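Local coordinates for protein epsin-1 (Saccharomyces cerevisiae, PDB 5LOZ) that binds membranes rich in phosphatidylinositol 4,5- or 3,5-bisphosphate through its ENTH domain, recognises ubiquitin and clathrin, and is required for endocytosis and actin localization, at residues Lys55-His59 / Gln105-Val109. Coordinates in Å, arbitrary orientation, origin at the centre of the assembly. Residues are numbered along the deposited sequence.
Sequences KYWRH and QGQIV
An indole-centred packing contact, partly buried within the domain, joins the start of helix 57-73 to the loop residue Gln105 and the beginning of helix 106-121, burying 230 Å² between the segments. Tyr56 is the N-cap residue of the first helix, and His59 N donates a hydrogen bond to Tyr56 O (3.0 Å), as Ile108 N does to Gln105 O (3.0 Å). The nearest pair of CA atoms is Trp57 and Gly106, at 7.3 Å. Trp57, chi1 p and chi2 -92°, turns its indole across this gap. Gln105, with chi1 and chi2 both m, lays its CB over the six-membered ring in a CH-pi contact, 3.6 Å from the centroid and 23° off the normal, while its OE1 lies 3.4 Å from Trp57 CH2. Two helices of the ENTH alpha-alpha superhelix are thus joined by their N-terminal ends, with His97 also meeting the indole. Ile108 CD1 approaches Trp57 CH2 at 3.9 Å, and Val109 (chi1 t) sets CG2 3.9 Å from Trp57 O and 4.3 Å from Trp57 CB; farther along helix 57-73, Val109 also touches Ile60 and Leu64. The Gln105 amide nitrogen NE2 is hydrogen-bonded to Asp99 and lies 4.4 Å from Arg58 NH2.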
# COMPACT_ATOMS: atom_id res chain seq x y z
N LYS A 55 5.80 -7.46 14.88
CA LYS A 55 5.87 -8.87 14.53
C LYS A 55 5.25 -9.13 13.15
O LYS A 55 5.71 -9.95 12.38
CB LYS A 55 5.12 -9.70 15.59
CG LYS A 55 5.05 -11.16 15.30
CD LYS A 55 4.23 -11.89 16.40
CE LYS A 55 3.86 -13.33 15.98
NZ LYS A 55 3.08 -14.08 17.04
N TYR A 56 4.20 -8.38 12.85
CA TYR A 56 3.52 -8.48 11.55
C TYR A 56 3.98 -7.42 10.60
O TYR A 56 3.17 -6.86 9.88
CB TYR A 56 2.02 -8.38 11.77
CG TYR A 56 1.52 -9.45 12.69
CD1 TYR A 56 1.44 -10.76 12.27
CD2 TYR A 56 1.16 -9.15 13.99
CE1 TYR A 56 1.00 -11.76 13.11
CE2 TYR A 56 0.71 -10.15 14.84
CZ TYR A 56 0.63 -11.46 14.39
OH TYR A 56 0.19 -12.47 15.22
N TRP A 57 5.30 -7.17 10.56
CA TRP A 57 5.85 -6.20 9.66
C TRP A 57 5.55 -6.50 8.19
O TRP A 57 5.57 -5.57 7.35
CB TRP A 57 7.36 -6.05 9.87
CG TRP A 57 8.19 -7.26 9.52
CD1 TRP A 57 8.57 -8.25 10.38
CD2 TRP A 57 8.74 -7.60 8.25
NE1 TRP A 57 9.31 -9.19 9.71
CE2 TRP A 57 9.42 -8.82 8.40
CE3 TRP A 57 8.71 -7.01 6.99
CZ2 TRP A 57 10.07 -9.45 7.34
CZ3 TRP A 57 9.36 -7.62 5.95
CH2 TRP A 57 10.03 -8.83 6.13
N ARG A 58 5.32 -7.78 7.83
CA ARG A 58 4.98 -8.13 6.44
C ARG A 58 3.62 -7.56 6.03
O ARG A 58 3.45 -7.16 4.88
CB ARG A 58 5.06 -9.63 6.16
CG ARG A 58 6.46 -10.20 6.24
CD ARG A 58 6.44 -11.72 6.25
NE ARG A 58 7.83 -12.23 6.27
CZ ARG A 58 8.55 -12.40 7.39
NH1 ARG A 58 8.03 -12.10 8.55
NH2 ARG A 58 9.81 -12.82 7.32
N HIS A 59 2.70 -7.43 6.98
CA HIS A 59 1.45 -6.80 6.73
C HIS A 59 1.68 -5.36 6.29
O HIS A 59 1.08 -4.89 5.32
CB HIS A 59 0.55 -6.78 7.97
CG HIS A 59 -0.08 -8.09 8.31
ND1 HIS A 59 -0.67 -8.33 9.54
CD2 HIS A 59 -0.16 -9.25 7.62
CE1 HIS A 59 -1.11 -9.57 9.57
NE2 HIS A 59 -0.82 -10.15 8.42
N GLN A 105 14.73 -6.46 9.22
CA GLN A 105 13.60 -6.52 8.33
C GLN A 105 12.93 -5.18 8.22
O GLN A 105 12.31 -4.85 7.20
CB GLN A 105 12.60 -7.57 8.80
CG GLN A 105 13.17 -8.98 8.96
CD GLN A 105 13.46 -9.69 7.67
OE1 GLN A 105 13.38 -9.10 6.58
NE2 GLN A 105 13.81 -10.97 7.77
N GLY A 106 13.01 -4.38 9.29
CA GLY A 106 12.42 -3.04 9.30
C GLY A 106 12.86 -2.10 8.19
O GLY A 106 12.13 -1.19 7.79
N GLN A 107 14.06 -2.31 7.67
CA GLN A 107 14.55 -1.51 6.54
C GLN A 107 13.68 -1.64 5.28
O GLN A 107 13.61 -0.71 4.48
CB GLN A 107 15.98 -1.87 6.20
CG GLN A 107 16.15 -3.22 5.58
CD GLN A 107 17.60 -3.56 5.35
OE1 GLN A 107 18.25 -2.95 4.48
NE2 GLN A 107 18.13 -4.55 6.11
N ILE A 108 13.00 -2.80 5.13
CA ILE A 108 12.09 -3.05 4.04
C ILE A 108 10.91 -2.09 4.17
O ILE A 108 10.54 -1.44 3.20
CB ILE A 108 11.64 -4.54 4.00
CG1 ILE A 108 12.84 -5.46 3.71
CG2 ILE A 108 10.54 -4.75 2.98
CD1 ILE A 108 12.63 -6.99 3.92
N VAL A 109 10.31 -2.01 5.36
CA VAL A 109 9.24 -1.06 5.68
C VAL A 109 9.67 0.38 5.47
O VAL A 109 8.97 1.13 4.76
CB VAL A 109 8.74 -1.22 7.11
CG1 VAL A 109 7.66 -0.17 7.46
CG2 VAL A 109 8.18 -2.65 7.35